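Chorismate synthase (Aquifex aeolicus, PDB 1Q1L) probably catalyses, with reduced FMN as cofactor, the elimination of phosphate from 5-enolpyruvylshikimate-3-phosphate to give chorismate, the branch point of aromatic amino acid biosynthesis. Local coordinates at residues H300-G305 / G314-V319; E188-Y193 / F234-P239. All blocks are in the same frame, centred on the assembly; numbering follows the deposited sequence.

Interaction 1 (H300-G305 / G314-V319)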
ATOM      1  N   HIS A 300      34.981   6.672  10.567  1.00 38.01           N
ATOM      2  CA  HIS A 300      36.347   6.262  10.249  1.00 38.73           C
ATOM      3  C   HIS A 300      36.466   4.831   9.729  1.00 38.18           C
ATOM      4  O   HIS A 300      37.523   4.418   9.249  1.00 39.02           O
ATOM      5  CB  HIS A 300      37.249   6.471  11.467  1.00 38.67           C
ATOM      6  CG  HIS A 300      37.482   7.914  11.791  1.00 39.60           C
ATOM      7  ND1 HIS A 300      38.158   8.766  10.943  1.00 41.45           N
ATOM      8  CD2 HIS A 300      37.081   8.671  12.841  1.00 39.55           C
ATOM      9  CE1 HIS A 300      38.162   9.984  11.455  1.00 41.06           C
ATOM     10  NE2 HIS A 300      37.514   9.953  12.606  1.00 40.82           N
ATOM     11  N   SER A 301      35.377   4.077   9.840  1.00 36.37           N
ATOM     12  CA  SER A 301      35.314   2.707   9.341  1.00 34.23           C
ATOM     13  C   SER A 301      33.852   2.491   8.950  1.00 34.60           C
ATOM     14  O   SER A 301      33.007   3.340   9.239  1.00 33.18           O
ATOM     15  CB  SER A 301      35.745   1.703  10.411  1.00 33.57           C
ATOM     16  OG  SER A 301      34.958   1.834  11.576  1.00 31.43           O
ATOM     17  N   ASN A 302      33.545   1.370   8.303  1.00 33.16           N
ATOM     18  CA  ASN A 302      32.173   1.135   7.873  1.00 33.56           C
ATOM     19  C   ASN A 302      31.705  -0.305   8.044  1.00 32.90           C
ATOM     20  O   ASN A 302      31.250  -0.942   7.092  1.00 34.69           O
ATOM     21  CB  ASN A 302      32.021   1.581   6.412  1.00 30.16           C
ATOM     22  CG  ASN A 302      30.570   1.689   5.976  1.00 29.97           C
ATOM     23  OD1 ASN A 302      29.684   1.962   6.784  1.00 26.69           O
ATOM     24  ND2 ASN A 302      30.328   1.498   4.686  1.00 23.80           N
ATOM     25  N   ASN A 303      31.812  -0.808   9.269  1.00 30.96           N
ATOM     26  CA  ASN A 303      31.389  -2.164   9.577  1.00 31.55           C
ATOM     27  C   ASN A 303      29.873  -2.258   9.583  1.00 31.11           C
ATOM     28  O   ASN A 303      29.317  -3.350   9.489  1.00 32.76           O
ATOM     29  CB  ASN A 303      31.928  -2.592  10.942  1.00 32.03           C
ATOM     30  CG  ASN A 303      33.434  -2.583  10.990  1.00 33.17           C
ATOM     31  OD1 ASN A 303      34.092  -3.227  10.176  1.00 32.31           O
ATOM     32  ND2 ASN A 303      33.990  -1.847  11.945  1.00 32.95           N
ATOM     33  N   LEU A 304      29.212  -1.107   9.687  1.00 31.78           N
ATOM     34  CA  LEU A 304      27.750  -1.055   9.700  1.00 31.93           C
ATOM     35  C   LEU A 304      27.147  -1.106   8.298  1.00 30.88           C
ATOM     36  O   LEU A 304      25.936  -1.259   8.144  1.00 31.84           O
ATOM     37  CB  LEU A 304      27.276   0.216  10.404  1.00 32.26           C
ATOM     38  CG  LEU A 304      27.562   0.309  11.901  1.00 34.90           C
ATOM     39  CD1 LEU A 304      27.124   1.662  12.421  1.00 36.14           C
ATOM     40  CD2 LEU A 304      26.832  -0.806  12.619  1.00 35.61           C
ATOM     41  N   GLY A 305      27.984  -0.957   7.281  1.00 27.87           N
ATOM     42  CA  GLY A 305      27.493  -1.005   5.917  1.00 27.07           C
ATOM     43  C   GLY A 305      26.657   0.196   5.505  1.00 26.61           C
ATOM     44  O   GLY A 305      25.724   0.058   4.719  1.00 24.90           O
ATOM     45  N   GLY A 314      25.687   7.936   5.301  1.00 30.33           N
ATOM     46  CA  GLY A 314      26.432   8.902   4.537  1.00 28.45           C
ATOM     47  C   GLY A 314      27.634   8.099   4.094  1.00 29.53           C
ATOM     48  O   GLY A 314      28.298   8.453   3.131  1.00 33.28           O
HETATM   49  N   MSE A 315      27.917   7.009   4.810  1.00 28.11           N
HETATM   50  CA  MSE A 315      29.022   6.131   4.451  1.00 29.63           C
HETATM   51  C   MSE A 315      28.500   5.239   3.326  1.00 30.96           C
HETATM   52  O   MSE A 315      27.295   5.206   3.059  1.00 32.42           O
HETATM   53  CB  MSE A 315      29.454   5.266   5.645  1.00 27.50           C
HETATM   54  CG  MSE A 315      30.123   6.048   6.782  1.00 31.03           C
HETATM   55 SE   MSE A 315      31.683   7.054   6.183  1.00 38.55          SE
HETATM   56  CE  MSE A 315      32.953   5.596   6.101  1.00 30.53           C
ATOM     57  N   PRO A 316      29.395   4.512   2.646  1.00 28.72           N
ATOM     58  CA  PRO A 316      28.939   3.645   1.557  1.00 30.10           C
ATOM     59  C   PRO A 316      27.964   2.588   2.053  1.00 30.35           C
ATOM     60  O   PRO A 316      28.153   2.013   3.135  1.00 30.39           O
ATOM     61  CB  PRO A 316      30.236   3.010   1.050  1.00 28.85           C
ATOM     62  CG  PRO A 316      31.276   4.034   1.389  1.00 29.14           C
ATOM     63  CD  PRO A 316      30.862   4.479   2.765  1.00 28.93           C
ATOM     64  N   ILE A 317      26.913   2.344   1.277  1.00 27.82           N
ATOM     65  CA  ILE A 317      25.954   1.305   1.640  1.00 28.22           C
ATOM     66  C   ILE A 317      26.597   0.018   1.149  1.00 26.93           C
ATOM     67  O   ILE A 317      26.989  -0.083  -0.017  1.00 26.13           O
ATOM     68  CB  ILE A 317      24.604   1.473   0.915  1.00 27.99           C
ATOM     69  CG1 ILE A 317      24.010   2.847   1.222  1.00 28.93           C
ATOM     70  CG2 ILE A 317      23.663   0.351   1.326  1.00 28.65           C
ATOM     71  CD1 ILE A 317      23.825   3.129   2.697  1.00 29.43           C
ATOM     72  N   VAL A 318      26.725  -0.962   2.029  1.00 25.31           N
ATOM     73  CA  VAL A 318      27.352  -2.215   1.637  1.00 24.60           C
ATOM     74  C   VAL A 318      26.502  -3.381   2.067  1.00 23.73           C
ATOM     75  O   VAL A 318      26.187  -3.535   3.248  1.00 25.27           O
ATOM     76  CB  VAL A 318      28.752  -2.354   2.252  1.00 24.74           C
ATOM     77  CG1 VAL A 318      29.364  -3.709   1.873  1.00 25.47           C
ATOM     78  CG2 VAL A 318      29.634  -1.220   1.770  1.00 25.49           C
ATOM     79  N   VAL A 319      26.149  -4.212   1.094  1.00 22.02           N
ATOM     80  CA  VAL A 319      25.302  -5.367   1.335  1.00 22.61           C
ATOM     81  C   VAL A 319      25.961  -6.646   0.839  1.00 21.64           C
ATOM     82  O   VAL A 319      26.465  -6.691  -0.280  1.00 23.70           O
ATOM     83  CB  VAL A 319      23.950  -5.193   0.602  1.00 18.75           C
ATOM     84  CG1 VAL A 319      22.974  -6.238   1.050  1.00 19.26           C
ATOM     85  CG2 VAL A 319      23.416  -3.793   0.841  1.00 23.13           C
TER
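Asn-302 and Gly-305 join a type I beta turn to the start of strand 317-323 and the residue leading into it, in a buried, mainly polar contact of two hydrogen bonds. The turn runs from Asn-302 to Gly-305 and is closed by the bond from Gly-305 N to Asn-302 O. The Asn-302 amide carries the first cross-contact. Its CG, anti to the backbone N (chi1 -166°), carries the amide toward Pro-316. Asn-302 ND2 donates to Pro-316 O at 2.7 Å, with the acceptor close to the amide plane and an N-H...O angle of 155°. The other branch, Asn-302 OD1, lies 3.5 Å from Met-315 CB and accepts from Gly-306 N. ND2 also bonds Phe-184 O. Both ends of the amide are thus held, which fixes its rotation. An alanine here would probably leave Pro-316 O without this donor and open a gap beside Met-315 CB. The second bond runs from Val-318 N to Gly-305 O, 3.0 Å apart. The donor sits well above the carbonyl plane. Ile-317 CA adds a C-H...O contact to Gly-305 O. Gly-305 has positive phi, and a side chain here would run into Val-318 O. Selenomethionine Met-315 bends so that Met-315 CE comes 3.9 Å from Ser-301 O. The contact therefore pairs buried backbone carbonyls with N-H donors, and one side-chain amide bridges the turn, the residue leading into the strand and Phe-184.

Interaction 2 (E188-Y193 / F234-P239)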
ATOM      1  N   GLU A 188      36.780   4.730  -3.246  1.00 40.21           N
ATOM      2  CA  GLU A 188      37.718   4.492  -4.338  1.00 39.91           C
ATOM      3  C   GLU A 188      37.987   3.005  -4.539  1.00 37.88           C
ATOM      4  O   GLU A 188      38.013   2.521  -5.670  1.00 39.85           O
ATOM      5  CB  GLU A 188      39.040   5.224  -4.076  1.00 43.38           C
ATOM      6  CG  GLU A 188      38.925   6.742  -4.010  1.00 46.76           C
ATOM      7  CD  GLU A 188      38.052   7.224  -2.863  1.00 50.01           C
ATOM      8  OE1 GLU A 188      38.286   6.792  -1.712  1.00 52.18           O
ATOM      9  OE2 GLU A 188      37.137   8.040  -3.108  1.00 53.08           O
ATOM     10  N   LYS A 189      38.192   2.276  -3.447  1.00 37.20           N
ATOM     11  CA  LYS A 189      38.449   0.838  -3.545  1.00 38.29           C
ATOM     12  C   LYS A 189      37.235   0.090  -4.093  1.00 36.18           C
ATOM     13  O   LYS A 189      37.346  -0.702  -5.033  1.00 35.87           O
ATOM     14  CB  LYS A 189      38.813   0.253  -2.176  1.00 40.06           C
ATOM     15  CG  LYS A 189      40.272   0.372  -1.797  1.00 43.81           C
ATOM     16  CD  LYS A 189      40.558  -0.424  -0.528  1.00 48.17           C
ATOM     17  CE  LYS A 189      42.038  -0.410  -0.169  1.00 51.37           C
ATOM     18  NZ  LYS A 189      42.322  -1.256   1.029  1.00 53.38           N
ATOM     19  N   LEU A 190      36.079   0.333  -3.483  1.00 35.00           N
ATOM     20  CA  LEU A 190      34.835  -0.307  -3.909  1.00 32.20           C
ATOM     21  C   LEU A 190      34.637  -0.089  -5.406  1.00 31.78           C
ATOM     22  O   LEU A 190      34.438  -1.038  -6.166  1.00 30.08           O
ATOM     23  CB  LEU A 190      33.655   0.277  -3.121  1.00 30.76           C
ATOM     24  CG  LEU A 190      33.630  -0.118  -1.634  1.00 29.45           C
ATOM     25  CD1 LEU A 190      32.660   0.755  -0.859  1.00 28.81           C
ATOM     26  CD2 LEU A 190      33.244  -1.580  -1.515  1.00 27.56           C
ATOM     27  N   LEU A 191      34.710   1.169  -5.825  1.00 34.44           N
ATOM     28  CA  LEU A 191      34.532   1.499  -7.234  1.00 37.29           C
ATOM     29  C   LEU A 191      35.572   0.752  -8.053  1.00 37.90           C
ATOM     30  O   LEU A 191      35.288   0.262  -9.148  1.00 39.16           O
ATOM     31  CB  LEU A 191      34.674   3.009  -7.452  1.00 37.46           C
ATOM     32  CG  LEU A 191      34.269   3.510  -8.846  1.00 41.92           C
ATOM     33  CD1 LEU A 191      32.841   3.072  -9.147  1.00 41.47           C
ATOM     34  CD2 LEU A 191      34.390   5.029  -8.921  1.00 40.16           C
ATOM     35  N   SER A 192      36.777   0.659  -7.501  1.00 37.66           N
ATOM     36  CA  SER A 192      37.880  -0.029  -8.153  1.00 38.26           C
ATOM     37  C   SER A 192      37.540  -1.498  -8.380  1.00 37.01           C
ATOM     38  O   SER A 192      37.736  -2.031  -9.475  1.00 36.46           O
ATOM     39  CB  SER A 192      39.142   0.082  -7.288  1.00 40.81           C
ATOM     40  OG  SER A 192      40.170  -0.765  -7.765  1.00 46.01           O
ATOM     41  N   TYR A 193      37.034  -2.152  -7.340  1.00 35.52           N
ATOM     42  CA  TYR A 193      36.677  -3.558  -7.440  1.00 34.85           C
ATOM     43  C   TYR A 193      35.558  -3.785  -8.448  1.00 34.74           C
ATOM     44  O   TYR A 193      35.543  -4.791  -9.155  1.00 32.55           O
ATOM     45  CB  TYR A 193      36.264  -4.104  -6.068  1.00 36.69           C
ATOM     46  CG  TYR A 193      37.389  -4.132  -5.054  1.00 38.53           C
ATOM     47  CD1 TYR A 193      38.703  -4.401  -5.449  1.00 41.64           C
ATOM     48  CD2 TYR A 193      37.140  -3.929  -3.700  1.00 39.47           C
ATOM     49  CE1 TYR A 193      39.738  -4.471  -4.517  1.00 41.70           C
ATOM     50  CE2 TYR A 193      38.168  -3.996  -2.758  1.00 41.04           C
ATOM     51  CZ  TYR A 193      39.461  -4.270  -3.175  1.00 42.01           C
ATOM     52  OH  TYR A 193      40.475  -4.362  -2.252  1.00 41.10           O
ATOM     53  N   PHE A 234      27.235  -2.372  -3.472  1.00 24.66           N
ATOM     54  CA  PHE A 234      27.437  -1.132  -2.749  1.00 24.92           C
ATOM     55  C   PHE A 234      26.834   0.040  -3.497  1.00 26.21           C
ATOM     56  O   PHE A 234      26.564  -0.039  -4.701  1.00 26.53           O
ATOM     57  CB  PHE A 234      28.936  -0.881  -2.543  1.00 25.07           C
ATOM     58  CG  PHE A 234      29.682  -0.609  -3.820  1.00 26.81           C
ATOM     59  CD1 PHE A 234      29.721   0.669  -4.357  1.00 25.59           C
ATOM     60  CD2 PHE A 234      30.305  -1.643  -4.511  1.00 25.53           C
ATOM     61  CE1 PHE A 234      30.367   0.915  -5.571  1.00 26.18           C
ATOM     62  CE2 PHE A 234      30.948  -1.407  -5.715  1.00 24.09           C
ATOM     63  CZ  PHE A 234      30.981  -0.123  -6.246  1.00 27.26           C
ATOM     64  N   ALA A 235      26.621   1.127  -2.765  1.00 24.90           N
ATOM     65  CA  ALA A 235      26.101   2.366  -3.321  1.00 26.36           C
ATOM     66  C   ALA A 235      26.943   3.458  -2.683  1.00 27.55           C
ATOM     67  O   ALA A 235      27.107   3.483  -1.460  1.00 25.03           O
ATOM     68  CB  ALA A 235      24.630   2.547  -2.958  1.00 21.80           C
ATOM     69  N   LEU A 236      27.485   4.348  -3.510  1.00 27.80           N
ATOM     70  CA  LEU A 236      28.330   5.432  -3.027  1.00 30.05           C
ATOM     71  C   LEU A 236      27.647   6.793  -3.088  1.00 32.65           C
ATOM     72  O   LEU A 236      26.796   7.038  -3.943  1.00 29.83           O
ATOM     73  CB  LEU A 236      29.622   5.495  -3.848  1.00 30.89           C
ATOM     74  CG  LEU A 236      30.456   4.213  -3.927  1.00 33.23           C
ATOM     75  CD1 LEU A 236      31.700   4.449  -4.760  1.00 33.58           C
ATOM     76  CD2 LEU A 236      30.829   3.770  -2.522  1.00 31.94           C
ATOM     77  N   ASN A 237      28.039   7.667  -2.162  1.00 32.92           N
ATOM     78  CA  ASN A 237      27.529   9.032  -2.071  1.00 32.98           C
ATOM     79  C   ASN A 237      26.065   9.162  -1.680  1.00 33.29           C
ATOM     80  O   ASN A 237      25.388  10.110  -2.083  1.00 31.29           O
ATOM     81  CB  ASN A 237      27.777   9.771  -3.387  1.00 35.14           C
ATOM     82  CG  ASN A 237      29.249   9.817  -3.751  1.00 35.45           C
ATOM     83  OD1 ASN A 237      30.085  10.179  -2.928  1.00 34.45           O
ATOM     84  ND2 ASN A 237      29.572   9.449  -4.990  1.00 35.67           N
ATOM     85  N   VAL A 238      25.574   8.210  -0.896  1.00 31.48           N
ATOM     86  CA  VAL A 238      24.199   8.264  -0.436  1.00 29.94           C
ATOM     87  C   VAL A 238      24.230   9.137   0.813  1.00 31.55           C
ATOM     88  O   VAL A 238      24.982   8.871   1.749  1.00 29.30           O
ATOM     89  CB  VAL A 238      23.670   6.859  -0.079  1.00 31.29           C
ATOM     90  CG1 VAL A 238      22.257   6.955   0.493  1.00 28.94           C
ATOM     91  CG2 VAL A 238      23.677   5.975  -1.319  1.00 25.98           C
ATOM     92  N   PRO A 239      23.427  10.207   0.835  1.00 32.00           N
ATOM     93  CA  PRO A 239      23.414  11.085   2.006  1.00 31.26           C
ATOM     94  C   PRO A 239      22.788  10.401   3.216  1.00 31.96           C
ATOM     95  O   PRO A 239      22.101   9.389   3.081  1.00 32.09           O
ATOM     96  CB  PRO A 239      22.584  12.271   1.527  1.00 31.09           C
ATOM     97  CG  PRO A 239      21.573  11.605   0.633  1.00 32.70           C
ATOM     98  CD  PRO A 239      22.435  10.646  -0.166  1.00 31.46           C
TER
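Leu-190 and Phe-234 meet where helix 188-193 lies over strand 234-236, the two axes 9.6 Å apart at closest and their directions 127° apart. No hydrogen bond crosses, and the side-chain contacts are apolar. Phe-234 presents one ring face to the helix. Leu-190 CB sits over the centre of that face in a CH-pi contact, 3.9 Å from the ring centroid and almost on the ring normal. With CG between the backbone N and the carbonyl carbon (chi1 67°), the Phe-234 ring reaches in under Leu-190. Leu-190 CD2 comes near the ring at CD2 of Phe-234. The ring also meets the helix backbone, with Phe-234 CE2 3.5 Å from Leu-190 O. The other branch of Leu-190 turns to the next inward residue of the strand. Leu-190 CD1 lies 3.9 Å from Leu-236 CD2, and the two side chains cross obliquely. Leu-191 adds a looser touch, Leu-191 CB lying 4.3 Å from Leu-236 CD1. Phe-234 and Leu-236 both point at the helix, while Ala-235 between them points away. This is helix-on-sheet packing within the beta-alpha-beta sandwich. On the other side of the strand, Ala-235 meets Leu-367 and Leu-371 of helix 356-379. Strand 162-170 is a sheet neighbour of 229-236, and its Phe-166 packs against Phe-234. At the start of helix 187-197 Pro-187 touches Leu-236, and farther along His-194 touches Phe-234.

In the fold
Following the chain from the N terminus, the first of the four segments lies on helix 187-197. In interaction 2 strand 229-236 returns to pack under this helix, closing a loop of 40 residues that includes helix 210-221. The chain then passes through helix 252-261 and strand 266-271 before interaction 1 opens. Interaction 1 closes a short loop of eight residues, which holds strands 307-308 and 311-312. The two contacts follow in series and neither encloses the other. They meet in one antiparallel sheet, where 229-236 and 317-323 are neighbours. A probable hydrogen bond from Ile-317 N to Ala-235 O joins them. Pro-316 CB packs on Leu-236 and Leu-190, linking the residue before the strand to the helix.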